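Side-chain contacts in 70 kDa peptidylprolyl isomerase, putative (Plasmodium falciparum, PDB 2FBN), which probably acts as a co-chaperone prolyl isomerase of the FKBP family, its tetratricopeptide repeat domain binding the C-terminal pentapeptide of Hsp90: residues C90-A95 with L125-V130; C97-K100 with K106-D109; A131-G136 with V166-E171; K147-N152 with L156-S161. All blocks are in the same frame, centred on the assembly; numbering follows the deposited sequence.

How the interactions relate
Interactions 1 and 2 lie near the centre of the chain and interactions 3 and 4 out toward its C-terminal end. Helix 77-100 serves interactions 1 and 2, helix 122-135 serves 1 and 3, and helix 156-173 serves 3 and 4. The two contacts between consecutive antiparallel helices, 2 and 4, use alanines where the backbones come close. The two between helices farther apart in sequence, 1 and 3, are spanned by a lysine, which ends on T96 in the buried first contact and on a water in the more open third. Interaction 2 adds a CH-pi contact to its aliphatic packing, and both 2 and 3 touch the second subunit.

Interaction 1 (C90-A95 with L125-V130); sequences CNLNLA and LYKLGV
A lysine stem, that of K127, lies against L92 and A95 in a largely buried helix-helix contact near the centre of the tetratricopeptide repeat array. Helix 77-100 supplies the leucine and alanine, helix 122-135 the lysine, and the intervening helix 104-117 packs against both. The backbones come closest at A95 and K127, whose CA atoms are 6.5 Å apart, and the methyl of A95 is small enough to let the lysine chain run past it. K127 CB and CD both touch that methyl, CD at 4.1 Å from A95 CB. The same CD carbon lies 4.1 Å from L92 CD2, where the two side chains cross at about a right angle, and 3.8 Å from L92 O. K127 stays extended through its middle and turns only at the last torsion (chi4 -53°), which swings NZ out of line with the stem and onto the hydroxyl of T96. That hydroxyl is in turn hydrogen-bonded to L92 O, which ties the ammonium group to the helix its own methylenes pack against. A lysine suits this place because four methylenes can bridge the gap while the charge still finds a polar partner. The chemistry is therefore mixed: dispersion along the stem, and a hydrogen bond at the end that should offset part of the cost of placing the ammonium group beside a largely apolar contact.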
loop_
_atom_site.group_PDB
_atom_site.type_symbol
_atom_site.label_atom_id
_atom_site.label_comp_id
_atom_site.label_asym_id
_atom_site.label_seq_id
_atom_site.Cartn_x
_atom_site.Cartn_y
_atom_site.Cartn_z
ATOM N N CYS A 90 2.484 -13.311 3.541
ATOM C CA CYS A 90 1.531 -12.287 3.943
ATOM C C CYS A 90 0.875 -11.635 2.729
ATOM O O CYS A 90 -0.340 -11.442 2.706
ATOM C CB CYS A 90 2.250 -11.206 4.738
ATOM S SG CYS A 90 2.617 -11.778 6.405
ATOM N N ASN A 91 1.674 -11.252 1.734
ATOM C CA ASN A 91 1.075 -10.608 0.565
ATOM C C ASN A 91 0.202 -11.544 -0.275
ATOM O O ASN A 91 -0.841 -11.125 -0.784
ATOM C CB ASN A 91 2.122 -9.907 -0.274
ATOM C CG ASN A 91 2.563 -8.602 0.361
ATOM O OD1 ASN A 91 1.776 -7.638 0.458
ATOM N ND2 ASN A 91 3.811 -8.556 0.788
ATOM N N LEU A 92 0.630 -12.796 -0.422
ATOM C CA LEU A 92 -0.194 -13.781 -1.118
ATOM C C LEU A 92 -1.523 -13.979 -0.390
ATOM O O LEU A 92 -2.605 -13.940 -1.002
ATOM C CB LEU A 92 0.530 -15.117 -1.232
ATOM C CG LEU A 92 1.536 -15.324 -2.349
ATOM C CD1 LEU A 92 2.269 -16.631 -2.090
ATOM C CD2 LEU A 92 0.806 -15.370 -3.693
ATOM N N ASN A 93 -1.443 -14.206 0.922
ATOM C CA ASN A 93 -2.641 -14.426 1.732
ATOM C C ASN A 93 -3.545 -13.195 1.702
ATOM O O ASN A 93 -4.764 -13.316 1.616
ATOM C CB ASN A 93 -2.299 -14.839 3.170
ATOM C CG ASN A 93 -1.520 -16.146 3.236
ATOM O OD1 ASN A 93 -1.473 -16.902 2.258
ATOM N ND2 ASN A 93 -0.870 -16.397 4.370
ATOM N N LEU A 94 -2.954 -11.998 1.754
ATOM C CA LEU A 94 -3.771 -10.799 1.651
ATOM C C LEU A 94 -4.488 -10.745 0.292
ATOM O O LEU A 94 -5.666 -10.374 0.207
ATOM C CB LEU A 94 -2.919 -9.556 1.875
ATOM C CG LEU A 94 -2.610 -9.211 3.338
ATOM C CD1 LEU A 94 -1.511 -8.183 3.377
ATOM C CD2 LEU A 94 -3.874 -8.723 4.095
ATOM N N ALA A 95 -3.784 -11.121 -0.772
ATOM C CA ALA A 95 -4.423 -11.106 -2.095
ATOM C C ALA A 95 -5.644 -12.037 -2.093
ATOM O O ALA A 95 -6.730 -11.651 -2.542
ATOM C CB ALA A 95 -3.439 -11.493 -3.165
ATOM N N LEU A 125 0.575 -14.693 -9.730
ATOM C CA LEU A 125 0.114 -14.374 -11.085
ATOM C C LEU A 125 -1.378 -14.700 -11.195
ATOM O O LEU A 125 -2.170 -13.919 -11.749
ATOM C CB LEU A 125 0.909 -15.181 -12.122
ATOM C CG LEU A 125 2.232 -14.596 -12.621
ATOM C CD1 LEU A 125 2.998 -15.660 -13.384
ATOM C CD2 LEU A 125 2.004 -13.340 -13.495
ATOM N N TYR A 126 -1.761 -15.845 -10.628
ATOM C CA TYR A 126 -3.164 -16.272 -10.653
ATOM C C TYR A 126 -4.055 -15.279 -9.893
ATOM O O TYR A 126 -5.078 -14.793 -10.406
ATOM C CB TYR A 126 -3.306 -17.684 -10.070
ATOM C CG TYR A 126 -4.749 -18.066 -9.867
ATOM C CD1 TYR A 126 -5.599 -18.267 -10.959
ATOM C CD2 TYR A 126 -5.280 -18.204 -8.594
ATOM C CE1 TYR A 126 -6.941 -18.601 -10.776
ATOM C CE2 TYR A 126 -6.619 -18.526 -8.413
ATOM C CZ TYR A 126 -7.434 -18.726 -9.514
ATOM O OH TYR A 126 -8.761 -19.052 -9.309
ATOM N N LYS A 127 -3.659 -14.947 -8.668
ATOM C CA LYS A 127 -4.469 -14.040 -7.850
ATOM C C LYS A 127 -4.531 -12.634 -8.466
ATOM O O LYS A 127 -5.576 -11.983 -8.446
ATOM C CB LYS A 127 -3.926 -13.997 -6.424
ATOM C CG LYS A 127 -4.031 -15.361 -5.737
ATOM C CD LYS A 127 -3.241 -15.399 -4.425
ATOM C CE LYS A 127 -3.165 -16.830 -3.852
ATOM N NZ LYS A 127 -4.510 -17.474 -3.725
ATOM N N LEU A 128 -3.413 -12.182 -9.027
ATOM C CA LEU A 128 -3.391 -10.926 -9.786
ATOM C C LEU A 128 -4.330 -10.992 -10.999
ATOM O O LEU A 128 -5.086 -10.056 -11.282
ATOM C CB LEU A 128 -1.964 -10.597 -10.234
ATOM C CG LEU A 128 -1.818 -9.355 -11.121
ATOM C CD1 LEU A 128 -2.350 -8.097 -10.439
ATOM C CD2 LEU A 128 -0.342 -9.210 -11.443
ATOM N N GLY A 129 -4.292 -12.110 -11.723
ATOM C CA GLY A 129 -5.198 -12.284 -12.848
ATOM C C GLY A 129 -6.658 -12.227 -12.447
ATOM O O GLY A 129 -7.463 -11.534 -13.073
ATOM N N VAL A 130 -7.019 -12.950 -11.387
ATOM C CA VAL A 130 -8.408 -12.934 -10.906
ATOM C C VAL A 130 -8.856 -11.511 -10.541
ATOM O O VAL A 130 -9.899 -11.054 -10.965
ATOM C CB VAL A 130 -8.574 -13.866 -9.699
ATOM C CG1 VAL A 130 -9.938 -13.665 -9.029
ATOM C CG2 VAL A 130 -8.381 -15.322 -10.145
#

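Interaction 2 (C97-K100 with K106-D109)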
loop_
_atom_site.group_PDB
_atom_site.type_symbol
_atom_site.label_atom_id
_atom_site.label_comp_id
_atom_site.label_asym_id
_atom_site.label_seq_id
_atom_site.Cartn_x
_atom_site.Cartn_y
_atom_site.Cartn_z
ATOM N N CYS A 97 -7.422 -12.926 0.583
ATOM C CA CYS A 97 -8.419 -12.309 1.438
ATOM C C CYS A 97 -9.201 -11.256 0.676
ATOM O O CYS A 97 -10.417 -11.206 0.703
ATOM C CB CYS A 97 -7.765 -11.676 2.677
ATOM S SG CYS A 97 -7.190 -12.926 3.863
ATOM N N TYR A 98 -8.478 -10.410 -0.037
ATOM C CA TYR A 98 -9.133 -9.328 -0.743
ATOM C C TYR A 98 -9.965 -9.816 -1.942
ATOM O O TYR A 98 -11.028 -9.263 -2.216
ATOM C CB TYR A 98 -8.091 -8.300 -1.137
ATOM C CG TYR A 98 -7.606 -7.453 0.027
ATOM C CD1 TYR A 98 -8.511 -6.787 0.863
ATOM C CD2 TYR A 98 -6.238 -7.294 0.262
ATOM C CE1 TYR A 98 -8.055 -5.959 1.919
ATOM C CE2 TYR A 98 -5.781 -6.472 1.305
ATOM C CZ TYR A 98 -6.692 -5.825 2.124
ATOM O OH TYR A 98 -6.227 -5.008 3.146
ATOM N N ASN A 99 -9.492 -10.845 -2.650
ATOM C CA ASN A 99 -10.350 -11.494 -3.675
ATOM C C ASN A 99 -11.643 -12.053 -3.084
ATOM O O ASN A 99 -12.731 -11.850 -3.633
ATOM C CB ASN A 99 -9.580 -12.555 -4.443
ATOM C CG ASN A 99 -8.709 -11.952 -5.549
ATOM O OD1 ASN A 99 -8.984 -10.841 -6.034
ATOM N ND2 ASN A 99 -7.700 -12.701 -5.986
ATOM N N LYS A 100 -11.523 -12.712 -1.942
ATOM C CA LYS A 100 -12.690 -13.207 -1.209
ATOM C C LYS A 100 -13.654 -12.078 -0.835
ATOM O O LYS A 100 -14.873 -12.202 -1.024
ATOM C CB LYS A 100 -12.248 -13.966 0.035
ATOM C CG LYS A 100 -11.741 -15.364 -0.262
ATOM C CD LYS A 100 -11.089 -16.040 0.952
ATOM C CE LYS A 100 -10.966 -17.549 0.708
ATOM N NZ LYS A 100 -12.324 -18.226 0.749
ATOM N N LYS A 106 -7.136 -3.762 -3.832
ATOM C CA LYS A 106 -6.223 -4.207 -2.770
ATOM C C LYS A 106 -5.595 -5.559 -3.121
ATOM O O LYS A 106 -4.434 -5.790 -2.875
ATOM C CB LYS A 106 -6.969 -4.229 -1.437
ATOM C CG LYS A 106 -7.435 -2.838 -1.023
ATOM C CD LYS A 106 -7.929 -2.787 0.403
ATOM C CE LYS A 106 -8.347 -1.371 0.776
ATOM N NZ LYS A 106 -9.528 -0.921 -0.020
ATOM N N ALA A 107 -6.370 -6.469 -3.719
ATOM C CA ALA A 107 -5.797 -7.738 -4.173
ATOM C C ALA A 107 -4.739 -7.514 -5.258
ATOM O O ALA A 107 -3.683 -8.131 -5.237
ATOM C CB ALA A 107 -6.912 -8.698 -4.680
ATOM N N ILE A 108 -5.011 -6.604 -6.195
ATOM C CA ILE A 108 -4.020 -6.274 -7.210
ATOM C C ILE A 108 -2.727 -5.811 -6.544
ATOM O O ILE A 108 -1.641 -6.269 -6.899
ATOM C CB ILE A 108 -4.558 -5.188 -8.172
ATOM C CG1 ILE A 108 -5.674 -5.783 -9.027
ATOM C CG2 ILE A 108 -3.411 -4.606 -9.004
ATOM C CD1 ILE A 108 -6.464 -4.759 -9.861
ATOM N N ASP A 109 -2.866 -4.920 -5.559
ATOM C CA ASP A 109 -1.703 -4.366 -4.861
ATOM C C ASP A 109 -0.833 -5.460 -4.238
ATOM O O ASP A 109 0.390 -5.537 -4.456
ATOM C CB ASP A 109 -2.170 -3.392 -3.786
ATOM C CG ASP A 109 -1.011 -2.771 -3.013
ATOM O OD1 ASP A 109 -0.211 -2.036 -3.624
ATOM O OD2 ASP A 109 -0.905 -3.026 -1.804
#
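Y98 and A107 bring two antiparallel helices, 77-100 and 104-117, to within 5.0 Å between their CA atoms, a very close approach just beyond the short turn that joins them. So small a separation leaves room for little more than a methyl: A107 CB meets Y98 CB at 3.8 Å and N99 OD1 at 3.3 Å. The Y98 ring then reaches out beside A107 and presents one face to K106. With its CG anti to the carbonyl carbon (chi1 -75°), the ring is carried across to the opposing helix, where K106 CB stands 3.5 Å from the ring centroid and only 8° off its normal, a well-centred CH-pi contact. Farther along the chain, K106 CD approaches Y98 CE1 at 3.5 Å, so the aliphatic stem follows the ring toward its hydroxyl. The lysine bends at its final torsion, and NZ forms a salt bridge with D103 in the turn region. Tyrosine fits here by offering a broad apolar face to the stem while its hydroxyl makes a weak hydrogen bond with K62. N99 turns its other amide atom, ND2, to K127 O in a weak bond, linking this pair to helix 122-135. An antiparallel helix pair with an alanine at its close approach and an aromatic ring beside it is characteristic of the helical hairpin of a tetratricopeptide repeat.

Interaction 3 (A131-G136 with V166-E171); sequences ANMYFG and VNKLKE
M133 and K168 cross at about a right angle where helix 122-135 of the tetratricopeptide repeat fold meets the C-terminal helix 156-173. The meeting is narrow: M133 CG rests 3.6 Å from K168 CD, and SD also lies near that carbon. With CG anti to the backbone N (chi1 170°), M133 offers that methylene to the lysine, then folds at chi3 so that its methyl CE sits 3.7 Å above the plane of the Y134 ring, offset toward the rim. Y134 joins in from the more exposed side, its CE1 coming obliquely to 4.2 Å from K168 CE, again with the side chains roughly perpendicular. An unbranched, flexible methionine can serve both neighbours at once, and it also packs on A141 of helix 138-151 and on L164 and C165 of helix 156-173. The lysine spends its methylenes on the sulfur-bearing chain, and a bend at chi4 (-84°) turns NZ off the line of the stem. M133 O lies in the last turn of its helix, which G136 closes with positive phi in a Schellman motif, G136 N bonding to M133 O at 3.1 Å. A water spans what remains between the helices, donating to M133 O at 2.8 Å and accepting from K168 NZ at 2.9 Å.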
loop_
_atom_site.group_PDB
_atom_site.type_symbol
_atom_site.label_atom_id
_atom_site.label_comp_id
_atom_site.label_asym_id
_atom_site.label_seq_id
_atom_site.Cartn_x
_atom_site.Cartn_y
_atom_site.Cartn_z
ATOM N N ALA A 131 -8.015 -10.795 -9.804
ATOM C CA ALA A 131 -8.386 -9.471 -9.313
ATOM C C ALA A 131 -8.491 -8.466 -10.475
ATOM O O ALA A 131 -9.443 -7.676 -10.544
ATOM C CB ALA A 131 -7.376 -9.017 -8.302
ATOM N N ASN A 132 -7.524 -8.529 -11.379
ATOM C CA ASN A 132 -7.570 -7.735 -12.623
ATOM C C ASN A 132 -8.858 -8.006 -13.395
ATOM O O ASN A 132 -9.553 -7.084 -13.841
ATOM C CB ASN A 132 -6.349 -8.012 -13.498
ATOM C CG ASN A 132 -5.138 -7.155 -13.127
ATOM O OD1 ASN A 132 -5.287 -6.042 -12.602
ATOM N ND2 ASN A 132 -3.931 -7.666 -13.408
ATOM N N MET A 133 -9.173 -9.289 -13.540
ATOM C CA MET A 133 -10.336 -9.682 -14.333
ATOM C C MET A 133 -11.625 -9.096 -13.762
ATOM O O MET A 133 -12.400 -8.453 -14.489
ATOM C CB MET A 133 -10.438 -11.205 -14.397
ATOM C CG MET A 133 -11.739 -11.696 -14.982
ATOM S SD MET A 133 -11.712 -13.491 -15.101
ATOM C CE MET A 133 -11.687 -13.973 -13.375
ATOM N N TYR A 134 -11.857 -9.309 -12.468
ATOM C CA TYR A 134 -13.101 -8.860 -11.856
ATOM C C TYR A 134 -13.180 -7.342 -11.749
ATOM O O TYR A 134 -14.284 -6.793 -11.750
ATOM C CB TYR A 134 -13.307 -9.501 -10.493
ATOM C CG TYR A 134 -13.743 -10.946 -10.598
ATOM C CD1 TYR A 134 -14.941 -11.284 -11.252
ATOM C CD2 TYR A 134 -12.970 -11.967 -10.053
ATOM C CE1 TYR A 134 -15.371 -12.608 -11.344
ATOM C CE2 TYR A 134 -13.393 -13.304 -10.140
ATOM C CZ TYR A 134 -14.585 -13.607 -10.790
ATOM O OH TYR A 134 -14.995 -14.918 -10.881
ATOM N N PHE A 135 -12.033 -6.669 -11.698
ATOM C CA PHE A 135 -12.054 -5.198 -11.640
ATOM C C PHE A 135 -12.226 -4.575 -13.028
ATOM O O PHE A 135 -12.569 -3.396 -13.146
ATOM C CB PHE A 135 -10.791 -4.632 -10.973
ATOM C CG PHE A 135 -10.933 -3.181 -10.546
ATOM C CD1 PHE A 135 -11.814 -2.824 -9.531
ATOM C CD2 PHE A 135 -10.177 -2.176 -11.169
ATOM C CE1 PHE A 135 -11.940 -1.460 -9.129
ATOM C CE2 PHE A 135 -10.280 -0.826 -10.758
ATOM C CZ PHE A 135 -11.174 -0.479 -9.741
ATOM N N GLY A 136 -11.987 -5.364 -14.070
ATOM C CA GLY A 136 -12.148 -4.872 -15.430
ATOM C C GLY A 136 -10.873 -4.634 -16.209
ATOM O O GLY A 136 -10.924 -4.168 -17.359
ATOM N N VAL A 166 -11.423 -14.764 -20.879
ATOM C CA VAL A 166 -11.612 -14.703 -22.339
ATOM C C VAL A 166 -13.087 -14.455 -22.700
ATOM O O VAL A 166 -13.399 -13.674 -23.608
ATOM C CB VAL A 166 -11.041 -15.987 -23.008
ATOM C CG1 VAL A 166 -11.432 -16.077 -24.484
ATOM C CG2 VAL A 166 -9.529 -16.014 -22.854
ATOM N N ASN A 167 -13.985 -15.098 -21.954
ATOM C CA ASN A 167 -15.428 -14.878 -22.102
ATOM C C ASN A 167 -15.792 -13.408 -21.869
ATOM O O ASN A 167 -16.489 -12.795 -22.668
ATOM C CB ASN A 167 -16.196 -15.800 -21.145
ATOM C CG ASN A 167 -17.700 -15.645 -21.243
ATOM O OD1 ASN A 167 -18.271 -14.723 -20.671
ATOM N ND2 ASN A 167 -18.355 -16.576 -21.946
ATOM N N LYS A 168 -15.318 -12.858 -20.752
ATOM C CA LYS A 168 -15.528 -11.459 -20.416
ATOM C C LYS A 168 -14.975 -10.515 -21.483
ATOM O O LYS A 168 -15.638 -9.541 -21.852
ATOM C CB LYS A 168 -14.854 -11.161 -19.075
ATOM C CG LYS A 168 -15.605 -11.738 -17.889
ATOM C CD LYS A 168 -14.917 -11.359 -16.580
ATOM C CE LYS A 168 -15.805 -11.632 -15.389
ATOM N NZ LYS A 168 -16.749 -10.500 -15.146
ATOM N N LEU A 169 -13.768 -10.801 -21.964
ATOM C CA LEU A 169 -13.092 -9.939 -22.933
ATOM C C LEU A 169 -13.819 -9.944 -24.280
ATOM O O LEU A 169 -14.007 -8.894 -24.892
ATOM C CB LEU A 169 -11.622 -10.327 -23.084
ATOM C CG LEU A 169 -10.667 -9.429 -23.882
ATOM C CD1 LEU A 169 -10.596 -7.985 -23.337
ATOM C CD2 LEU A 169 -9.291 -10.071 -23.918
ATOM N N LYS A 170 -14.262 -11.119 -24.719
ATOM C CA LYS A 170 -15.062 -11.216 -25.948
ATOM C C LYS A 170 -16.390 -10.446 -25.835
ATOM O O LYS A 170 -16.787 -9.752 -26.772
ATOM C CB LYS A 170 -15.260 -12.682 -26.362
ATOM C CG LYS A 170 -13.940 -13.372 -26.773
ATOM C CD LYS A 170 -14.125 -14.711 -27.517
ATOM C CE LYS A 170 -14.310 -15.888 -26.559
ATOM N NZ LYS A 170 -14.097 -17.233 -27.200
ATOM N N GLU A 171 -17.058 -10.541 -24.688
ATOM C CA GLU A 171 -18.251 -9.731 -24.425
ATOM C C GLU A 171 -17.924 -8.227 -24.425
ATOM O O GLU A 171 -18.598 -7.446 -25.093
ATOM C CB GLU A 171 -18.948 -10.160 -23.121
ATOM C CG GLU A 171 -20.141 -9.277 -22.710
ATOM C CD GLU A 171 -21.167 -9.978 -21.810
ATOM O OE1 GLU A 171 -21.694 -9.319 -20.877
ATOM O OE2 GLU A 171 -21.470 -11.176 -22.033
HETATM O O HOH W 1 -15.107 -8.136 -14.921
#

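Interaction 4 (K147-N152 with L156-S161); sequences KAASLN and LDIRNS
In the helix that lays I158 against A148 and A149, the shortest polar bond runs from N160 N to L156 O, at 2.8 Å, and it belongs to the first turn. In this tetratricopeptide repeat fold, helix 156-173 packs antiparallel to helix 138-151 across a turn of a few residues. N155 in that turn bonds through OD1 to I158 N, and P153 O accepts a hydrogen bond from R159 NH2, so the start of the helix is fastened to the turn that precedes it. Between the helices the contact itself is apolar and centres on I158. With chi1 at -62°, CG2 of I158 lies anti to the backbone N and meets the alanines, while CG1, beside that N, carries CD1 toward N152. The CG2 methyl presses on the opposing helix, 3.8 Å from A148 CB and equally far from A149 CB. The longer branch runs out extended, and CD1 comes within 3.9 Å of N152 CB, at the point where helix 138-151 ends. Two alanines suit this face: their methyls leave room for the branched isoleucine with the CA atoms of A149 and I158 only 5.9 Å apart. V122 and Y126 of helix 122-135 also pack on I158, making it a junction of three helices. How closely it seats is clear from its CG2, which lies 3.5 Å from the backbone atom A149 N.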
loop_
_atom_site.group_PDB
_atom_site.type_symbol
_atom_site.label_atom_id
_atom_site.label_comp_id
_atom_site.label_asym_id
_atom_site.label_seq_id
_atom_site.Cartn_x
_atom_site.Cartn_y
_atom_site.Cartn_z
ATOM N N LYS A 147 -0.128 -16.571 -18.775
ATOM C CA LYS A 147 1.193 -16.898 -18.220
ATOM C C LYS A 147 1.096 -17.976 -17.128
ATOM O O LYS A 147 1.848 -18.966 -17.124
ATOM C CB LYS A 147 1.882 -15.651 -17.662
ATOM C CG LYS A 147 3.311 -15.927 -17.227
ATOM C CD LYS A 147 4.099 -14.630 -17.061
ATOM C CE LYS A 147 5.590 -14.906 -17.006
ATOM N NZ LYS A 147 6.387 -13.636 -17.026
ATOM N N ALA A 148 0.154 -17.791 -16.212
ATOM C CA ALA A 148 -0.025 -18.741 -15.112
ATOM C C ALA A 148 -0.362 -20.135 -15.650
ATOM O O ALA A 148 0.171 -21.127 -15.147
ATOM C CB ALA A 148 -1.119 -18.265 -14.161
ATOM N N ALA A 149 -1.259 -20.195 -16.632
ATOM C CA ALA A 149 -1.675 -21.478 -17.234
ATOM C C ALA A 149 -0.503 -22.125 -17.973
ATOM O O ALA A 149 -0.335 -23.344 -17.963
ATOM C CB ALA A 149 -2.860 -21.278 -18.161
ATOM N N SER A 150 0.312 -21.288 -18.607
ATOM C CA SER A 150 1.513 -21.778 -19.285
ATOM C C SER A 150 2.502 -22.430 -18.323
ATOM O O SER A 150 3.137 -23.425 -18.677
ATOM C CB SER A 150 2.175 -20.650 -20.069
ATOM O OG SER A 150 1.332 -20.257 -21.140
ATOM N N LEU A 151 2.637 -21.866 -17.122
ATOM C CA LEU A 151 3.512 -22.403 -16.089
ATOM C C LEU A 151 2.929 -23.639 -15.396
ATOM O O LEU A 151 3.678 -24.550 -15.012
ATOM C CB LEU A 151 3.859 -21.330 -15.063
ATOM C CG LEU A 151 4.628 -20.103 -15.563
ATOM C CD1 LEU A 151 4.679 -19.030 -14.480
ATOM C CD2 LEU A 151 6.047 -20.480 -16.025
ATOM N N ASN A 152 1.604 -23.660 -15.234
ATOM C CA ASN A 152 0.910 -24.780 -14.569
ATOM C C ASN A 152 -0.259 -25.254 -15.419
ATOM O O ASN A 152 -1.423 -25.011 -15.064
ATOM C CB ASN A 152 0.369 -24.349 -13.205
ATOM C CG ASN A 152 1.413 -24.357 -12.121
ATOM O OD1 ASN A 152 2.558 -23.974 -12.335
ATOM N ND2 ASN A 152 1.005 -24.766 -10.924
ATOM N N LEU A 156 -6.592 -26.564 -12.786
ATOM C CA LEU A 156 -7.964 -26.304 -13.221
ATOM C C LEU A 156 -8.463 -24.953 -12.740
ATOM O O LEU A 156 -9.230 -24.306 -13.440
ATOM C CB LEU A 156 -8.900 -27.417 -12.744
ATOM C CG LEU A 156 -8.547 -28.801 -13.309
ATOM C CD1 LEU A 156 -9.487 -29.867 -12.730
ATOM C CD2 LEU A 156 -8.590 -28.790 -14.832
ATOM N N ASP A 157 -8.037 -24.547 -11.543
ATOM C CA ASP A 157 -8.407 -23.236 -11.017
ATOM C C ASP A 157 -7.934 -22.142 -11.977
ATOM O O ASP A 157 -8.689 -21.239 -12.335
ATOM C CB ASP A 157 -7.844 -23.024 -9.610
ATOM C CG ASP A 157 -8.441 -24.009 -8.580
ATOM O OD1 ASP A 157 -9.556 -24.548 -8.828
ATOM O OD2 ASP A 157 -7.801 -24.220 -7.525
ATOM N N ILE A 158 -6.687 -22.257 -12.429
ATOM C CA ILE A 158 -6.152 -21.277 -13.387
ATOM C C ILE A 158 -6.917 -21.356 -14.715
ATOM O O ILE A 158 -7.363 -20.347 -15.270
ATOM C CB ILE A 158 -4.633 -21.463 -13.614
ATOM C CG1 ILE A 158 -3.865 -21.253 -12.303
ATOM C CG2 ILE A 158 -4.159 -20.478 -14.700
ATOM C CD1 ILE A 158 -2.415 -21.743 -12.349
ATOM N N ARG A 159 -7.104 -22.579 -15.216
ATOM C CA ARG A 159 -7.808 -22.761 -16.472
ATOM C C ARG A 159 -9.214 -22.136 -16.469
ATOM O O ARG A 159 -9.613 -21.414 -17.392
ATOM C CB ARG A 159 -7.891 -24.258 -16.792
ATOM C CG ARG A 159 -8.409 -24.505 -18.167
ATOM C CD ARG A 159 -8.547 -26.010 -18.449
ATOM N NE ARG A 159 -7.247 -26.667 -18.381
ATOM C CZ ARG A 159 -7.082 -27.990 -18.415
ATOM N NH1 ARG A 159 -8.140 -28.785 -18.514
ATOM N NH2 ARG A 159 -5.871 -28.514 -18.362
ATOM N N ASN A 160 -9.985 -22.432 -15.428
ATOM C CA ASN A 160 -11.348 -21.886 -15.369
ATOM C C ASN A 160 -11.366 -20.359 -15.347
ATOM O O ASN A 160 -12.228 -19.737 -15.980
ATOM C CB ASN A 160 -12.119 -22.459 -14.181
ATOM C CG ASN A 160 -12.342 -23.956 -14.326
ATOM O OD1 ASN A 160 -12.365 -24.479 -15.447
ATOM N ND2 ASN A 160 -12.435 -24.658 -13.202
ATOM N N SER A 161 -10.426 -19.765 -14.611
ATOM C CA SER A 161 -10.343 -18.304 -14.542
ATOM C C SER A 161 -9.938 -17.712 -15.895
ATOM O O SER A 161 -10.508 -16.711 -16.333
ATOM C CB SER A 161 -9.388 -17.873 -13.438
ATOM O OG SER A 161 -9.930 -18.214 -12.164
#